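Local structure of galactose mutarotase related enzyme (Lactobacillus casei, 3Q1N) at residues P237-W242 / V254-G259; Q171-G176 / L207-N212; S213-A218 / L231-F236. The protein probably binds a sugar and interconverts its anomers. All coordinates share one frame; numbering follows the deposited sequence. Where two conformers were deposited one is given.

How the contacts relate
Followed from the N terminus, the three contacts close one after another, in series, none enclosing or crossing another. Contact 2 comes first, bringing 207-212 back against 171-176 across a loop of 30 residues. Contact 3 opens directly afterwards and closes a hairpin between 213-218 and 231-236, with 12 residues between. Contact 1 then pairs 237-242 with 254-259 as a second hairpin. Contacts 1 and 2 are joined edge to edge, because strand 208-210 hydrogen-bonds to strand 238-242. Contact 3 belongs to the large antiparallel sheet, and it meets contact 1 by packing, Ala218 against Leu239, and by a probable hydrogen bond between Ser213 and Pro237, so that together they tie two sheets of the fold to each other.

Contact 1 of 3, residues P237-W242 / V254-G259; sequences PYLTIW and VEPFDG. With EDO (1,2-ethanediol), chain J; EDO (1,2-ethanediol), chain N.
Tyr238 to Ile241 pair with Phe257 back to Val254 as the two strands of a beta hairpin, antiparallel at 152° between their directions and lying deep in the galactose mutarotase-like beta-sandwich fold. Two hydrogen-bonded pairs, Tyr238 with Phe257 and Thr240 with Glu255, supply four backbone bonds, of which Glu255 N to Thr240 O is the shortest at 2.7 Å. On the face carrying Leu239, Val254 and Pro256 the side chains that meet are apolar: Leu239 CD1 comes within 4.0 Å of Val254 CG1 and also touches Pro256 CG, and Leu231 from the neighbouring sheet packs against this layer.

The other face is more mixed. Thr240 lies over the Phe257 ring, its CB 4.0 Å from the ring centroid in a CH-pi contact. With OG1 anti to the carbonyl carbon (chi1 -63°), the hydroxyl oxygen is set above the ring near its rim, 3.0 Å from Phe257 CE2, a buried polar atom with no hydrogen-bond partner in the model. Further along, Glu255 extends toward Trp242 and its OE1 accepts a bond of 2.7 Å from O1 of an ethanediol, which also bonds His143. The C2 atom of that diol sits 3.6 Å above the Trp242 indole, toward its rim. A small diol, probably from the crystallisation liquor, held this way is consistent with a pocket able to take a carbohydrate. At the far end Pro237 CD rests 3.5 Å from Asp258 OD1, and the buried carbonyl oxygen Gly259 O approaches the Tyr238 ring edge-on, 3.5 Å from CD2.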
loop_
_atom_site.group_PDB
_atom_site.type_symbol
_atom_site.label_atom_id
_atom_site.label_comp_id
_atom_site.label_asym_id
_atom_site.label_seq_id
_atom_site.Cartn_x
_atom_site.Cartn_y
_atom_site.Cartn_z
ATOM N N PRO A 237 8.014 -2.893 -6.553
ATOM C CA PRO A 237 8.339 -2.242 -7.822
ATOM C C PRO A 237 7.689 -0.896 -8.011
ATOM O O PRO A 237 8.250 -0.040 -8.690
ATOM C CB PRO A 237 7.881 -3.245 -8.886
ATOM C CG PRO A 237 6.896 -4.118 -8.203
ATOM C CD PRO A 237 7.337 -4.188 -6.736
ATOM N N TYR A 238 6.521 -0.665 -7.416
ATOM C CA TYR A 238 5.819 0.618 -7.659
ATOM C C TYR A 238 5.446 1.276 -6.332
ATOM O O TYR A 238 5.473 0.623 -5.283
ATOM C CB TYR A 238 4.579 0.381 -8.540
ATOM C CG TYR A 238 4.873 -0.479 -9.738
ATOM C CD1 TYR A 238 5.788 -0.078 -10.674
ATOM C CD2 TYR A 238 4.277 -1.744 -9.888
ATOM C CE1 TYR A 238 6.101 -0.843 -11.747
ATOM C CE2 TYR A 238 4.589 -2.530 -11.013
ATOM C CZ TYR A 238 5.480 -2.031 -11.935
ATOM O OH TYR A 238 5.858 -2.751 -13.046
ATOM N N LEU A 239 5.119 2.572 -6.390
ATOM C CA LEU A 239 4.865 3.381 -5.211
ATOM C C LEU A 239 3.818 4.397 -5.558
ATOM O O LEU A 239 4.032 5.192 -6.486
ATOM C CB LEU A 239 6.144 4.092 -4.731
ATOM C CG LEU A 239 6.020 4.801 -3.371
ATOM C CD1 LEU A 239 5.745 3.807 -2.231
ATOM C CD2 LEU A 239 7.316 5.631 -3.080
ATOM N N THR A 240 2.716 4.412 -4.819
ATOM C CA THR A 240 1.575 5.231 -5.198
ATOM C C THR A 240 1.284 6.328 -4.178
ATOM O O THR A 240 1.289 6.084 -2.979
ATOM C CB THR A 240 0.343 4.359 -5.408
ATOM O OG1 THR A 240 0.607 3.470 -6.503
ATOM C CG2 THR A 240 -0.894 5.182 -5.731
ATOM N N ILE A 241 1.044 7.540 -4.681
ATOM C CA ILE A 241 0.662 8.667 -3.843
ATOM C C ILE A 241 -0.813 8.968 -4.100
ATOM O O ILE A 241 -1.255 9.000 -5.259
ATOM C CB ILE A 241 1.512 9.912 -4.145
ATOM C CG1 ILE A 241 3.012 9.571 -4.110
ATOM C CG2 ILE A 241 1.203 11.043 -3.141
ATOM C CD1 ILE A 241 3.611 9.174 -5.488
ATOM N N TRP A 242 -1.567 9.174 -3.026
ATOM C CA TRP A 242 -3.036 9.398 -3.095
ATOM C C TRP A 242 -3.527 10.263 -1.947
ATOM O O TRP A 242 -3.058 10.148 -0.833
ATOM C CB TRP A 242 -3.801 8.056 -3.082
ATOM C CG TRP A 242 -5.267 8.235 -2.980
ATOM C CD1 TRP A 242 -6.130 8.672 -3.958
ATOM C CD2 TRP A 242 -6.053 8.055 -1.812
ATOM N NE1 TRP A 242 -7.404 8.751 -3.461
ATOM C CE2 TRP A 242 -7.387 8.363 -2.151
ATOM C CE3 TRP A 242 -5.764 7.629 -0.505
ATOM C CZ2 TRP A 242 -8.431 8.280 -1.224
ATOM C CZ3 TRP A 242 -6.785 7.517 0.394
ATOM C CH2 TRP A 242 -8.118 7.854 0.032
ATOM N N VAL A 254 1.049 7.041 0.907
ATOM C CA VAL A 254 2.246 6.698 0.137
ATOM C C VAL A 254 2.321 5.196 0.241
ATOM O O VAL A 254 2.570 4.654 1.320
ATOM C CB VAL A 254 3.523 7.408 0.666
ATOM C CG1 VAL A 254 4.698 7.107 -0.314
ATOM C CG2 VAL A 254 3.290 8.949 0.805
ATOM N N GLU A 255 2.039 4.517 -0.882
ATOM C CA GLU A 255 1.563 3.154 -0.886
ATOM C C GLU A 255 2.464 2.213 -1.670
ATOM O O GLU A 255 2.512 2.274 -2.908
ATOM C CB GLU A 255 0.151 3.124 -1.476
ATOM C CG GLU A 255 -0.834 4.199 -0.930
ATOM C CD GLU A 255 -2.107 4.283 -1.741
ATOM O OE1 GLU A 255 -2.244 3.525 -2.733
ATOM O OE2 GLU A 255 -2.988 5.116 -1.417
ATOM N N PRO A 256 3.213 1.355 -0.965
ATOM C CA PRO A 256 4.044 0.405 -1.690
ATOM C C PRO A 256 3.180 -0.622 -2.440
ATOM O O PRO A 256 2.325 -1.252 -1.814
ATOM C CB PRO A 256 4.885 -0.244 -0.579
ATOM C CG PRO A 256 4.915 0.758 0.552
ATOM C CD PRO A 256 3.527 1.363 0.488
ATOM N N PHE A 257 3.449 -0.795 -3.736
ATOM C CA PHE A 257 2.679 -1.701 -4.623
ATOM C C PHE A 257 3.588 -2.774 -5.231
ATOM O O PHE A 257 4.564 -2.452 -5.959
ATOM C CB PHE A 257 2.050 -0.958 -5.822
ATOM C CG PHE A 257 0.722 -0.220 -5.563
ATOM C CD1 PHE A 257 0.194 0.001 -4.305
ATOM C CD2 PHE A 257 0.044 0.290 -6.646
ATOM C CE1 PHE A 257 -1.007 0.702 -4.147
ATOM C CE2 PHE A 257 -1.137 0.974 -6.481
ATOM C CZ PHE A 257 -1.664 1.187 -5.260
ATOM N N ASP A 258 3.257 -4.039 -4.969
ATOM C CA ASP A 258 3.770 -5.174 -5.772
ATOM C C ASP A 258 2.640 -5.680 -6.681
ATOM O O ASP A 258 2.145 -6.772 -6.520
ATOM C CB ASP A 258 4.307 -6.280 -4.858
ATOM C CG ASP A 258 5.005 -7.395 -5.627
ATOM O OD1 ASP A 258 5.469 -7.157 -6.774
ATOM O OD2 ASP A 258 5.102 -8.519 -5.053
ATOM N N GLY A 259 2.257 -4.822 -7.632
ATOM C CA GLY A 259 1.139 -5.048 -8.520
ATOM C C GLY A 259 0.577 -3.697 -8.911
ATOM O O GLY A 259 1.125 -2.652 -8.560
HETATM C C1 EDO J . -5.043 4.829 -4.038
HETATM O O1 EDO J . -4.574 3.470 -4.135
HETATM C C2 EDO J . -6.551 4.933 -3.994
HETATM O O2 EDO J . -7.103 4.217 -2.865
HETATM C C1 EDO N . 8.468 -7.746 -8.534
HETATM O O1 EDO N . 7.112 -7.981 -8.968
HETATM C C2 EDO N . 9.062 -9.040 -8.011
HETATM O O2 EDO N . 8.674 -9.216 -6.653
#

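Contact 2 of 3, residues Q171-G176 / L207-N212; sequences QRFGIG and LVILAN
Arg172 meets Leu210 in a single beta bridge, where strand 171-175 swings past strand 208-210 at 134° between their directions. The bridge couples the small two-stranded sheet of 171-175 and 184-187 to the edge of the sheet that contains 238-242. Around it the packing is tight. Ala211 N bonds to Gln171 O and Phe173 N to Ile209 O, while the Phe173 ring leans over the second segment: its CD2 is 3.7 Å from Ile209 CG2 and its CE2 3.7 Å from Ala211 CB. Tyr238 meets the same ring edge-to-face. At this end too, Asn212 OD1 receives Gln171 N on a lone pair in a nearly straight bond of 2.9 Å, the amide being steadied by a bond from ND2 to Pro169 O; the Gln171 side chain instead turns away to Asp187.

Because the directions diverge, the backbones soon part, and Ile175 CA is 7.9 Å from Leu207 CA. Arg172 and one water span the widening gap. In the conformer described, the arginine bends at chi3 (-72°), which places NE beside the water. NH2 gives a 2.9 Å bond to Leu207 O from above the carbonyl plane, and Val208 CG2 lies 3.6 Å over one face of the guanidinium, toward its rim. The water, in the guanidinium plane, accepts from Arg172 NE and Ile209 N and donates to Leu207 O and Phe173 O. Four bonds therefore fix the water where direct strand pairing has ended; the guanidinium is held by NE to the water and NH2 to Leu207 O.

The looser side is partly exposed. Here the side chains of Ile175 and Leu207 cross at about a right angle, CD1 of Ile175 touching CD2 of Leu207 at 3.8 Å.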
loop_
_atom_site.group_PDB
_atom_site.type_symbol
_atom_site.label_atom_id
_atom_site.label_comp_id
_atom_site.label_asym_id
_atom_site.label_seq_id
_atom_site.Cartn_x
_atom_site.Cartn_y
_atom_site.Cartn_z
ATOM N N GLN A 171 8.457 8.844 -13.603
ATOM C CA GLN A 171 7.326 8.554 -14.482
ATOM C C GLN A 171 6.184 7.953 -13.665
ATOM O O GLN A 171 6.421 7.333 -12.604
ATOM C CB GLN A 171 7.761 7.603 -15.621
ATOM C CG GLN A 171 8.816 8.197 -16.596
ATOM C CD GLN A 171 8.229 9.203 -17.574
ATOM O OE1 GLN A 171 7.565 8.826 -18.549
ATOM N NE2 GLN A 171 8.476 10.495 -17.329
ATOM N N ARG A 172 4.951 8.176 -14.139
ATOM C CA ARG A 172 3.778 7.553 -13.548
ATOM C C ARG A 172 3.011 6.752 -14.587
ATOM O O ARG A 172 3.087 7.035 -15.801
ATOM C CB ARG A 172 2.827 8.591 -12.968
ATOM C CG ARG A 172 2.131 9.389 -14.017
ATOM C CD ARG A 172 1.349 10.492 -13.472
ATOM N NE ARG A 172 0.145 10.047 -12.780
ATOM C CZ ARG A 172 -0.853 10.871 -12.463
ATOM N NH1 ARG A 172 -0.792 12.157 -12.815
ATOM N NH2 ARG A 172 -1.924 10.420 -11.818
ATOM N N PHE A 173 2.284 5.761 -14.115
ATOM C CA PHE A 173 1.340 5.050 -14.961
ATOM C C PHE A 173 0.164 5.957 -15.296
ATOM O O PHE A 173 -0.446 6.548 -14.419
ATOM C CB PHE A 173 0.842 3.781 -14.301
ATOM C CG PHE A 173 1.854 2.712 -14.257
ATOM C CD1 PHE A 173 2.031 1.888 -15.377
ATOM C CD2 PHE A 173 2.687 2.548 -13.192
ATOM C CE1 PHE A 173 2.971 0.881 -15.384
ATOM C CE2 PHE A 173 3.664 1.573 -13.207
ATOM C CZ PHE A 173 3.794 0.733 -14.301
ATOM N N GLY A 174 -0.143 6.100 -16.564
ATOM C CA GLY A 174 -1.307 6.868 -16.937
ATOM C C GLY A 174 -2.608 6.286 -16.384
ATOM O O GLY A 174 -2.789 5.080 -16.329
ATOM N N ILE A 175 -3.501 7.185 -15.967
ATOM C CA ILE A 175 -4.798 6.824 -15.368
ATOM C C ILE A 175 -5.969 7.192 -16.296
ATOM O O ILE A 175 -5.989 8.270 -16.906
ATOM C CB ILE A 175 -4.999 7.559 -14.029
ATOM C CG1 ILE A 175 -3.837 7.229 -13.082
ATOM C CG2 ILE A 175 -6.372 7.206 -13.420
ATOM C CD1 ILE A 175 -3.589 5.761 -12.807
ATOM N N GLY A 176 -6.941 6.288 -16.399
ATOM C CA GLY A 176 -8.171 6.551 -17.130
ATOM C C GLY A 176 -8.996 5.287 -17.326
ATOM O O GLY A 176 -8.457 4.262 -17.792
ATOM N N LEU A 207 -4.909 8.808 -8.158
ATOM C CA LEU A 207 -3.685 8.185 -7.689
ATOM C C LEU A 207 -2.493 8.362 -8.683
ATOM O O LEU A 207 -2.671 8.301 -9.910
ATOM C CB LEU A 207 -3.948 6.704 -7.422
ATOM C CG LEU A 207 -4.139 5.726 -8.586
ATOM C CD1 LEU A 207 -4.222 4.317 -8.022
ATOM C CD2 LEU A 207 -5.379 6.044 -9.471
ATOM N N VAL A 208 -1.307 8.652 -8.132
ATOM C CA VAL A 208 -0.063 8.797 -8.880
ATOM C C VAL A 208 0.830 7.581 -8.605
ATOM O O VAL A 208 1.406 7.428 -7.530
ATOM C CB VAL A 208 0.678 10.106 -8.471
ATOM C CG1 VAL A 208 2.039 10.249 -9.232
ATOM C CG2 VAL A 208 -0.225 11.345 -8.761
ATOM N N ILE A 209 0.888 6.678 -9.566
ATOM C CA ILE A 209 1.648 5.430 -9.417
ATOM C C ILE A 209 3.031 5.570 -10.047
ATOM O O ILE A 209 3.152 5.535 -11.262
ATOM C CB ILE A 209 0.929 4.227 -10.075
ATOM C CG1 ILE A 209 -0.532 4.166 -9.668
ATOM C CG2 ILE A 209 1.676 2.933 -9.705
ATOM C CD1 ILE A 209 -1.361 3.124 -10.486
ATOM N N LEU A 210 4.063 5.741 -9.237
ATOM C CA LEU A 210 5.427 5.881 -9.757
ATOM C C LEU A 210 5.921 4.571 -10.345
ATOM O O LEU A 210 5.851 3.499 -9.705
ATOM C CB LEU A 210 6.411 6.323 -8.649
ATOM C CG LEU A 210 6.054 7.618 -7.929
ATOM C CD1 LEU A 210 7.147 7.916 -6.886
ATOM C CD2 LEU A 210 5.932 8.789 -8.875
ATOM N N ALA A 211 6.424 4.669 -11.566
ATOM C CA ALA A 211 6.849 3.528 -12.355
ATOM C C ALA A 211 8.316 3.169 -12.168
ATOM O O ALA A 211 8.744 2.111 -12.656
ATOM C CB ALA A 211 6.569 3.794 -13.822
ATOM N N ASN A 212 9.084 4.017 -11.473
ATOM C CA ASN A 212 10.537 3.845 -11.382
ATOM C C ASN A 212 10.909 2.813 -10.320
ATOM O O ASN A 212 11.040 3.128 -9.137
ATOM C CB ASN A 212 11.241 5.201 -11.135
ATOM C CG ASN A 212 10.831 6.267 -12.115
ATOM O OD1 ASN A 212 9.730 6.772 -12.039
ATOM N ND2 ASN A 212 11.751 6.688 -12.990
HETATM O O HOH W 1 -0.545 7.357 -11.933
#

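Contact 3 of 3, residues S213-A218 / L231-F236; sequences SEIAKA and LDISDF. With EDO (1,2-ethanediol), chain S; EDO (1,2-ethanediol), chain R.
Leu231 N reaches Ala218 O at 2.8 Å, the shortest hydrogen bond between the two segments, and the two residues form a hydrogen-bonded pair in the hairpin of strands 217-221 and 229-232. At the foot of this hairpin Ala216 O takes Ile233 N over 2.9 Å, and the CA-H of Asp232 points at it as well. Here Ala216 and Lys217, both facing Glu164, form a classic beta bulge. Below it Ile215 and Ile233 run side by side, pointing the same way. Ile233 takes the crowded position at chi1 (42°), with CG1 between the backbone N and carbonyl carbon, and its CD1 touches Ile215 CG2 at 3.7 Å.

Past the bulge the chains separate and water joins them: one molecule donates to both Ser213 O and Ser234 O. On the outer face Lys217, modelled in two conformers, lies alongside Asp232, its CD 3.5 Å from OD1. The NZ, 4.1 Å from OD1, is beyond a salt bridge and pairs instead with Glu292. An alanine in place of Asp232 would probably leave the Lys217 methylenes less confined and its ammonium without one of its two nearby acidic groups, Glu292 remaining. The two carboxylates lie close together, so the lysine charge is likely to ease their mutual repulsion while bonding directly to one.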
loop_
_atom_site.group_PDB
_atom_site.type_symbol
_atom_site.label_atom_id
_atom_site.label_comp_id
_atom_site.label_asym_id
_atom_site.label_seq_id
_atom_site.Cartn_x
_atom_site.Cartn_y
_atom_site.Cartn_z
ATOM N N SER A 213 11.107 1.556 -10.743
ATOM C CA SER A 213 11.260 0.458 -9.780
ATOM C C SER A 213 12.570 0.426 -9.034
ATOM O O SER A 213 12.700 -0.290 -8.033
ATOM C CB SER A 213 11.030 -0.885 -10.471
ATOM O OG SER A 213 9.752 -0.902 -11.050
ATOM N N GLU A 214 13.549 1.192 -9.501
ATOM C CA GLU A 214 14.836 1.231 -8.860
ATOM C C GLU A 214 14.865 1.983 -7.520
ATOM O O GLU A 214 15.882 1.933 -6.803
ATOM C CB GLU A 214 15.851 1.884 -9.782
ATOM C CG GLU A 214 15.659 3.409 -10.036
ATOM C CD GLU A 214 14.826 3.729 -11.283
ATOM O OE1 GLU A 214 13.916 2.924 -11.664
ATOM O OE2 GLU A 214 15.059 4.820 -11.864
ATOM N N ILE A 215 13.798 2.722 -7.216
ATOM C CA ILE A 215 13.756 3.497 -5.964
ATOM C C ILE A 215 13.904 2.620 -4.732
ATOM O O ILE A 215 13.253 1.579 -4.598
ATOM C CB ILE A 215 12.445 4.340 -5.853
ATOM C CG1 ILE A 215 12.417 5.372 -6.986
ATOM C CG2 ILE A 215 12.350 5.033 -4.438
ATOM C CD1 ILE A 215 11.019 6.058 -7.184
ATOM N N ALA A 216 14.791 3.039 -3.845
ATOM C CA ALA A 216 15.049 2.319 -2.613
ATOM C C ALA A 216 14.440 3.024 -1.418
ATOM O O ALA A 216 13.980 2.362 -0.497
ATOM C CB ALA A 216 16.558 2.191 -2.415
ATOM N N LYS A 217 14.455 4.356 -1.442
ATOM C CA LYS A 217 13.914 5.154 -0.351
ATOM C C LYS A 217 13.080 6.287 -0.882
ATOM O O LYS A 217 13.417 6.888 -1.901
ATOM C CB LYS A 217 15.020 5.693 0.544
ATOM C CG LYS A 217 15.835 4.576 1.198
ATOM C CD LYS A 217 16.459 5.102 2.487
ATOM C CE LYS A 217 17.391 4.103 3.104
ATOM N NZ LYS A 217 17.883 4.594 4.408
ATOM N N ALA A 218 11.963 6.531 -0.212
ATOM C CA ALA A 218 11.050 7.614 -0.584
ATOM C C ALA A 218 10.637 8.332 0.716
ATOM O O ALA A 218 10.094 7.708 1.647
ATOM C CB ALA A 218 9.835 7.064 -1.311
ATOM N N LEU A 231 10.051 5.690 3.516
ATOM C CA LEU A 231 9.724 4.307 3.170
ATOM C C LEU A 231 10.908 3.642 2.493
ATOM O O LEU A 231 11.475 4.173 1.544
ATOM C CB LEU A 231 8.497 4.228 2.267
ATOM C CG LEU A 231 7.175 4.750 2.813
ATOM C CD1 LEU A 231 6.010 4.487 1.853
ATOM C CD2 LEU A 231 6.808 4.209 4.205
ATOM N N ASP A 232 11.363 2.528 3.060
ATOM C CA ASP A 232 12.414 1.711 2.468
ATOM C C ASP A 232 11.685 0.616 1.686
ATOM O O ASP A 232 11.069 -0.249 2.268
ATOM C CB ASP A 232 13.312 1.101 3.556
ATOM C CG ASP A 232 14.018 2.177 4.415
ATOM O OD1 ASP A 232 13.928 3.383 4.110
ATOM O OD2 ASP A 232 14.625 1.812 5.422
ATOM N N ILE A 233 11.731 0.691 0.366
ATOM C CA ILE A 233 10.798 -0.102 -0.490
ATOM C C ILE A 233 11.473 -0.697 -1.736
ATOM O O ILE A 233 10.839 -0.885 -2.769
ATOM C CB ILE A 233 9.537 0.763 -0.839
ATOM C CG1 ILE A 233 9.928 2.186 -1.188
ATOM C CG2 ILE A 233 8.589 0.791 0.353
ATOM C CD1 ILE A 233 10.707 2.335 -2.418
ATOM N N SER A 234 12.740 -1.084 -1.641
ATOM C CA SER A 234 13.439 -1.678 -2.800
ATOM C C SER A 234 12.684 -2.891 -3.332
ATOM O O SER A 234 12.688 -3.151 -4.537
ATOM C CB SER A 234 14.869 -2.103 -2.454
ATOM O OG SER A 234 15.714 -0.996 -2.171
ATOM N N ASP A 235 12.074 -3.664 -2.431
ATOM C CA ASP A 235 11.358 -4.882 -2.823
ATOM C C ASP A 235 10.065 -4.644 -3.605
ATOM O O ASP A 235 9.531 -5.581 -4.223
ATOM C CB ASP A 235 10.988 -5.727 -1.584
ATOM C CG ASP A 235 12.173 -6.416 -0.926
ATOM O OD1 ASP A 235 13.318 -6.334 -1.423
ATOM O OD2 ASP A 235 11.982 -7.031 0.152
ATOM N N PHE A 236 9.502 -3.442 -3.521
ATOM C CA PHE A 236 8.200 -3.129 -4.109
ATOM C C PHE A 236 8.455 -2.362 -5.408
ATOM O O PHE A 236 9.072 -1.306 -5.372
ATOM C CB PHE A 236 7.345 -2.311 -3.128
ATOM C CG PHE A 236 6.765 -3.122 -2.006
ATOM C CD1 PHE A 236 7.519 -3.449 -0.888
ATOM C CD2 PHE A 236 5.490 -3.620 -2.095
ATOM C CE1 PHE A 236 6.988 -4.224 0.116
ATOM C CE2 PHE A 236 4.949 -4.382 -1.119
ATOM C CZ PHE A 236 5.731 -4.728 0.015
HETATM C C1 EDO S . 15.193 -0.224 0.554
HETATM O O1 EDO S . 15.778 0.914 1.249
HETATM C C2 EDO S . 14.348 -1.117 1.471
HETATM O O2 EDO S . 14.254 -2.513 1.216
HETATM C C1 EDO R . 12.938 -11.002 1.982
HETATM O O1 EDO R . 12.097 -10.480 3.024
HETATM C C2 EDO R . 13.025 -9.984 0.845
HETATM O O2 EDO R . 13.490 -8.720 1.347
HETATM O O HOH W 2 14.478 -1.684 -6.272
HETATM O O HOH W 3 16.382 -0.525 -4.922
HETATM O O HOH W 4 11.154 0.227 -5.534
#